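Local coordinates for putative Acetyltransferase (Pyrococcus horikoshii, PDB 3DDD), which binds coenzyme A and probably acts as a GNAT-type acyltransferase, moving an acyl group other than an aminoacyl group, at residues D28-A40 with G45-S57. Residues are numbered along the deposited sequence; the frame is centred on the assembly and turned at random.
With COA (coenzyme A), chain B.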
loop_
_atom_site.group_PDB
_atom_site.type_symbol
_atom_site.label_atom_id
_atom_site.label_comp_id
_atom_site.label_asym_id
_atom_site.label_seq_id
_atom_site.Cartn_x
_atom_site.Cartn_y
_atom_site.Cartn_z
ATOM N N ASP A 28 -2.990 16.135 13.159
ATOM C CA ASP A 28 -4.274 16.758 13.519
ATOM C C ASP A 28 -5.319 16.598 12.428
ATOM O O ASP A 28 -6.482 16.809 12.705
ATOM C CB ASP A 28 -4.152 18.248 13.833
ATOM C CG ASP A 28 -3.086 18.542 14.888
ATOM O OD1 ASP A 28 -2.810 17.655 15.748
ATOM O OD2 ASP A 28 -2.521 19.664 14.835
ATOM N N ASP A 29 -4.908 16.243 11.201
ATOM C CA ASP A 29 -5.836 16.080 10.094
ATOM C C ASP A 29 -6.374 14.639 9.909
ATOM O O ASP A 29 -7.040 14.360 8.897
ATOM C CB ASP A 29 -5.160 16.507 8.797
ATOM C CG ASP A 29 -4.793 17.959 8.793
ATOM O OD1 ASP A 29 -5.683 18.815 8.920
ATOM O OD2 ASP A 29 -3.612 18.259 8.660
ATOM N N ILE A 30 -6.110 13.749 10.874
ATOM C CA ILE A 30 -6.424 12.318 10.704
ATOM C C ILE A 30 -7.915 12.075 10.496
ATOM O O ILE A 30 -8.302 11.296 9.627
ATOM C CB ILE A 30 -5.874 11.446 11.889
ATOM C CG1 ILE A 30 -4.358 11.298 11.774
ATOM C CG2 ILE A 30 -6.446 10.014 11.888
ATOM C CD1 ILE A 30 -3.940 10.212 10.812
ATOM N N GLU A 31 -8.752 12.753 11.267
ATOM C CA GLU A 31 -10.182 12.540 11.150
ATOM C C GLU A 31 -10.669 12.939 9.747
ATOM O O GLU A 31 -11.428 12.198 9.111
ATOM C CB GLU A 31 -10.952 13.256 12.260
ATOM C CG GLU A 31 -10.766 12.640 13.717
ATOM C CD GLU A 31 -11.048 11.110 13.834
ATOM O OE1 GLU A 31 -11.787 10.530 13.003
ATOM O OE2 GLU A 31 -10.513 10.469 14.770
ATOM N N ASP A 32 -10.209 14.087 9.257
ATOM C CA ASP A 32 -10.567 14.509 7.908
ATOM C C ASP A 32 -10.080 13.537 6.841
ATOM O O ASP A 32 -10.796 13.245 5.886
ATOM C CB ASP A 32 -10.045 15.931 7.620
ATOM C CG ASP A 32 -10.753 16.986 8.446
ATOM O OD1 ASP A 32 -11.772 16.649 9.099
ATOM O OD2 ASP A 32 -10.317 18.154 8.412
HETATM N N MSE A 33 -8.864 13.038 6.984
HETATM C CA MSE A 33 -8.337 12.111 5.991
HETATM C C MSE A 33 -9.247 10.891 5.964
HETATM O O MSE A 33 -9.623 10.401 4.886
HETATM C CB MSE A 33 -6.894 11.700 6.332
HETATM C CG MSE A 33 -5.910 12.847 6.243
HETATM SE SE MSE A 33 -4.229 12.569 7.163
HETATM C CE MSE A 33 -3.609 10.963 6.289
ATOM N N VAL A 34 -9.578 10.395 7.159
ATOM C CA VAL A 34 -10.429 9.221 7.296
ATOM C C VAL A 34 -11.799 9.428 6.659
ATOM O O VAL A 34 -12.323 8.531 5.991
ATOM C CB VAL A 34 -10.607 8.797 8.764
ATOM C CG1 VAL A 34 -11.654 7.660 8.852
ATOM C CG2 VAL A 34 -9.248 8.312 9.366
ATOM N N SER A 35 -12.377 10.609 6.856
ATOM C CA SER A 35 -13.677 10.957 6.265
ATOM C C SER A 35 -13.626 11.013 4.734
ATOM O O SER A 35 -14.513 10.495 4.053
ATOM C CB SER A 35 -14.147 12.306 6.801
ATOM O OG SER A 35 -14.470 12.179 8.181
ATOM N N ILE A 36 -12.576 11.622 4.198
ATOM C CA ILE A 36 -12.365 11.620 2.758
ATOM C C ILE A 36 -12.299 10.193 2.255
ATOM O O ILE A 36 -12.965 9.848 1.252
ATOM C CB ILE A 36 -11.090 12.362 2.324
ATOM C CG1 ILE A 36 -11.254 13.867 2.562
ATOM C CG2 ILE A 36 -10.831 12.112 0.854
ATOM C CD1 ILE A 36 -9.994 14.557 2.911
ATOM N N PHE A 37 -11.518 9.360 2.950
ATOM C CA PHE A 37 -11.257 8.006 2.463
ATOM C C PHE A 37 -12.533 7.159 2.451
ATOM O O PHE A 37 -12.771 6.459 1.500
ATOM C CB PHE A 37 -10.163 7.303 3.262
ATOM C CG PHE A 37 -10.001 5.866 2.891
ATOM C CD1 PHE A 37 -9.158 5.496 1.867
ATOM C CD2 PHE A 37 -10.725 4.878 3.543
ATOM C CE1 PHE A 37 -9.013 4.162 1.517
ATOM C CE2 PHE A 37 -10.585 3.554 3.201
ATOM C CZ PHE A 37 -9.737 3.189 2.193
ATOM N N ILE A 38 -13.343 7.271 3.505
ATOM C CA ILE A 38 -14.562 6.492 3.682
ATOM C C ILE A 38 -15.624 6.890 2.650
ATOM O O ILE A 38 -16.308 6.033 2.099
ATOM C CB ILE A 38 -15.099 6.667 5.138
ATOM C CG1 ILE A 38 -14.232 5.859 6.121
ATOM C CG2 ILE A 38 -16.547 6.240 5.254
ATOM C CD1 ILE A 38 -14.618 6.121 7.577
ATOM N N ASP A 39 -15.788 8.193 2.435
ATOM C CA ASP A 39 -16.539 8.722 1.292
ATOM C C ASP A 39 -15.982 8.190 -0.058
ATOM O O ASP A 39 -16.649 7.426 -0.778
ATOM C CB ASP A 39 -16.541 10.249 1.362
ATOM C CG ASP A 39 -17.378 10.891 0.289
ATOM O OD1 ASP A 39 -17.466 10.348 -0.822
ATOM O OD2 ASP A 39 -17.935 11.968 0.536
ATOM N N ALA A 40 -14.758 8.545 -0.391
ATOM C CA ALA A 40 -14.239 8.201 -1.698
ATOM C C ALA A 40 -14.334 6.686 -1.994
ATOM O O ALA A 40 -14.721 6.299 -3.076
ATOM C CB ALA A 40 -12.789 8.723 -1.857
ATOM N N GLY A 45 -16.845 -0.575 6.468
ATOM C CA GLY A 45 -16.211 -1.092 7.689
ATOM C C GLY A 45 -16.116 -0.103 8.832
ATOM O O GLY A 45 -16.546 1.049 8.707
ATOM N N PRO A 46 -15.514 -0.528 9.951
ATOM C CA PRO A 46 -15.388 0.367 11.092
ATOM C C PRO A 46 -14.330 1.475 10.871
ATOM O O PRO A 46 -13.286 1.238 10.267
ATOM C CB PRO A 46 -14.986 -0.579 12.243
ATOM C CG PRO A 46 -14.273 -1.693 11.581
ATOM C CD PRO A 46 -14.880 -1.836 10.201
ATOM N N ARG A 47 -14.624 2.657 11.401
ATOM C CA ARG A 47 -13.801 3.848 11.246
ATOM C C ARG A 47 -12.356 3.687 11.748
ATOM O O ARG A 47 -11.383 4.023 11.053
ATOM C CB ARG A 47 -14.457 4.988 12.033
ATOM C CG ARG A 47 -14.675 6.254 11.249
ATOM C CD ARG A 47 -14.937 7.429 12.158
ATOM N NE ARG A 47 -14.131 8.596 11.789
ATOM C CZ ARG A 47 -14.353 9.372 10.735
ATOM N NH1 ARG A 47 -15.358 9.113 9.906
ATOM N NH2 ARG A 47 -13.559 10.412 10.501
ATOM N N GLU A 48 -12.247 3.191 12.974
ATOM C CA GLU A 48 -10.995 2.973 13.672
ATOM C C GLU A 48 -10.000 2.211 12.815
ATOM O O GLU A 48 -8.796 2.391 12.894
ATOM C CB GLU A 48 -11.302 2.189 14.962
ATOM C CG GLU A 48 -10.123 1.977 15.904
ATOM C CD GLU A 48 -9.170 0.886 15.441
ATOM O OE1 GLU A 48 -9.605 -0.043 14.717
ATOM O OE2 GLU A 48 -7.972 0.974 15.805
ATOM N N SER A 49 -10.518 1.338 11.987
ATOM C CA SER A 49 -9.691 0.589 11.068
ATOM C C SER A 49 -8.853 1.536 10.197
ATOM O O SER A 49 -7.630 1.378 10.068
ATOM C CB SER A 49 -10.619 -0.269 10.206
ATOM O OG SER A 49 -9.912 -1.358 9.702
ATOM N N VAL A 50 -9.528 2.513 9.586
ATOM C CA VAL A 50 -8.894 3.479 8.674
ATOM C C VAL A 50 -8.004 4.444 9.472
ATOM O O VAL A 50 -6.899 4.743 9.054
ATOM C CB VAL A 50 -9.948 4.294 7.852
ATOM C CG1 VAL A 50 -9.293 5.051 6.676
ATOM C CG2 VAL A 50 -11.063 3.370 7.338
ATOM N N LYS A 51 -8.476 4.894 10.628
ATOM C CA LYS A 51 -7.724 5.821 11.470
ATOM C C LYS A 51 -6.344 5.256 11.853
ATOM O O LYS A 51 -5.324 5.927 11.741
ATOM C CB LYS A 51 -8.517 6.160 12.740
ATOM C CG LYS A 51 -7.725 7.052 13.685
ATOM C CD LYS A 51 -8.587 7.967 14.521
ATOM C CE LYS A 51 -8.581 7.582 15.977
ATOM N NZ LYS A 51 -7.369 8.111 16.645
ATOM N N SER A 52 -6.324 4.007 12.294
ATOM C CA SER A 52 -5.075 3.369 12.666
ATOM C C SER A 52 -4.156 3.171 11.472
ATOM O O SER A 52 -2.941 3.323 11.590
ATOM C CB SER A 52 -5.360 2.048 13.370
ATOM O OG SER A 52 -6.054 2.337 14.572
ATOM N N SER A 53 -4.728 2.864 10.316
ATOM C CA SER A 53 -3.924 2.694 9.112
ATOM C C SER A 53 -3.224 4.007 8.744
ATOM O O SER A 53 -2.069 4.010 8.378
ATOM C CB SER A 53 -4.805 2.219 7.961
ATOM O OG SER A 53 -4.025 1.849 6.849
ATOM N N PHE A 54 -3.925 5.126 8.878
ATOM C CA PHE A 54 -3.417 6.425 8.490
ATOM C C PHE A 54 -2.426 6.999 9.494
ATOM O O PHE A 54 -1.511 7.719 9.109
ATOM C CB PHE A 54 -4.569 7.422 8.316
ATOM C CG PHE A 54 -5.377 7.243 7.061
ATOM C CD1 PHE A 54 -5.047 6.290 6.097
ATOM C CD2 PHE A 54 -6.467 8.066 6.835
ATOM C CE1 PHE A 54 -5.793 6.165 4.939
ATOM C CE2 PHE A 54 -7.216 7.950 5.683
ATOM C CZ PHE A 54 -6.873 7.027 4.719
ATOM N N GLU A 55 -2.607 6.702 10.775
ATOM C CA GLU A 55 -1.583 7.006 11.748
ATOM C C GLU A 55 -0.237 6.333 11.363
ATOM O O GLU A 55 0.841 6.916 11.515
ATOM C CB GLU A 55 -2.048 6.579 13.142
ATOM C CG GLU A 55 -3.214 7.414 13.637
ATOM C CD GLU A 55 -3.830 6.988 14.979
ATOM O OE1 GLU A 55 -3.505 5.934 15.552
ATOM O OE2 GLU A 55 -4.684 7.749 15.470
ATOM N N ILE A 56 -0.304 5.106 10.874
ATOM C CA ILE A 56 0.892 4.375 10.433
ATOM C C ILE A 56 1.497 5.062 9.208
ATOM O O ILE A 56 2.694 5.283 9.150
ATOM C CB ILE A 56 0.553 2.902 10.132
ATOM C CG1 ILE A 56 0.237 2.165 11.451
ATOM C CG2 ILE A 56 1.671 2.216 9.371
ATOM C CD1 ILE A 56 -0.416 0.793 11.238
ATOM N N SER A 57 0.658 5.435 8.256
ATOM C CA SER A 57 1.108 6.108 7.034
ATOM C C SER A 57 1.885 7.385 7.334
ATOM O O SER A 57 2.965 7.582 6.800
ATOM C CB SER A 57 -0.089 6.398 6.121
ATOM O OG SER A 57 -0.705 5.170 5.736
HETATM N N1A COA B . -14.296 6.395 -13.829
HETATM C C2A COA B . -13.282 6.344 -14.753
HETATM N N3A COA B . -12.281 7.293 -14.718
HETATM C C4A COA B . -12.332 8.264 -13.760
HETATM C C5A COA B . -13.331 8.322 -12.813
HETATM C C6A COA B . -14.325 7.375 -12.863
HETATM N N6A COA B . -15.416 7.644 -12.181
HETATM N N7A COA B . -13.133 9.376 -11.989
HETATM C C8A COA B . -11.991 9.971 -12.392
HETATM N N9A COA B . -11.494 9.285 -13.480
HETATM C C1B COA B . -10.201 9.467 -14.163
HETATM C C2B COA B . -10.416 10.009 -15.570
HETATM O O2B COA B . -9.410 9.620 -16.459
HETATM C C3B COA B . -10.304 11.491 -15.335
HETATM O O3B COA B . -10.018 12.152 -16.520
HETATM P P3B COA B . -11.182 12.659 -17.507
HETATM O O7A COA B . -10.567 13.615 -18.521
HETATM O O8A COA B . -12.183 13.410 -16.677
HETATM O O9A COA B . -11.639 11.487 -18.308
HETATM C C4B COA B . -9.161 11.500 -14.352
HETATM O O4B COA B . -9.487 10.454 -13.466
HETATM C C5B COA B . -8.951 12.804 -13.614
HETATM O O5B COA B . -10.167 13.243 -13.109
HETATM P P1A COA B . -10.163 14.097 -11.764
HETATM O O1A COA B . -11.384 14.978 -11.754
HETATM O O2A COA B . -8.911 14.911 -11.586
HETATM O O3A COA B . -10.219 12.914 -10.683
HETATM P P2A COA B . -10.991 13.048 -9.283
HETATM O O4A COA B . -10.948 14.374 -8.612
HETATM O O5A COA B . -12.416 12.553 -9.457
HETATM O O6A COA B . -10.245 11.914 -8.396
HETATM C CBP COA B . -9.902 9.473 -7.942
HETATM C CCP COA B . -10.018 10.634 -8.958
HETATM C CDP COA B . -9.079 9.973 -6.755
HETATM C CEP COA B . -9.136 8.347 -8.654
HETATM C CAP COA B . -11.219 8.765 -7.561
HETATM O OAP COA B . -12.349 9.360 -8.110
HETATM C C9P COA B . -11.462 8.449 -6.101
HETATM O O9P COA B . -11.274 9.311 -5.058
HETATM N N8P COA B . -11.899 7.252 -5.781
HETATM C C7P COA B . -11.264 6.592 -4.674
HETATM C C6P COA B . -11.157 5.106 -4.867
HETATM C C5P COA B . -10.679 4.744 -6.231
HETATM O O5P COA B . -11.425 3.955 -6.865
HETATM N N4P COA B . -9.515 5.293 -6.685
HETATM C C3P COA B . -8.261 5.573 -5.945
HETATM C C2P COA B . -7.150 4.480 -5.946
HETATM S S1P COA B . -6.103 4.258 -7.440
#
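Phe54 turns the edge of its ring to the face of Phe37 in an offset edge-to-face pair, the planes 85° apart and the centroids 5.7 Å from each other. One face of the Phe54 ring carries CG1 of Val50, offset toward the rim, while its edge lies against the backbone of helix 30-40 at Met33 and Val34. A flat aromatic ring suits this place: it fits as a knob among Ile30, Met33, Val34 and Phe37. A chi1 of 173° puts the Phe37 ring, anti to the main-chain nitrogen, against Val50, whose CG1 comes to 3.4 Å from CD2 of Phe37. An alanine in place of Phe37 would probably leave the CZ end of the Phe54 ring and the methyls of Val50 without their aromatic partner and open a gap between the helices.

Arg47 presents the other flat group. CG1 of Val34 sits over the centre of one guanidinium face, and the edge is given to polar partners. Arg47 NH2 and Arg47 NE both donate to Glu31 OE1, at 3.1 and 3.3 Å, with carboxylate and guanidinium nearly coplanar. Arg47 NH2 also donates to Ser35 OG at 3.1 Å, nearly straight at 168°. The small hydroxyl of serine suits a spot one turn beyond Glu31. The methylenes of Lys51 pass across Ile30 at about a right angle, Lys51 CG to Ile30 CG2 3.7 Å, and Lys51 NZ goes on to Glu55 OE2 in a salt bridge 3.0 Å long.

The helices, 30-40 and 47-57, thus join through an apolar seam bordered by charge. They belong to the first GNAT-family region of the chain, where Ala40 touches coenzyme A and Phe54 reaches Leu91 of strand 86-94. The positive charge of Arg47, with Lys51 NZ 4.4 Å from Glu31 OE2, would probably favour the carboxylate form of Glu31 at this exposed border.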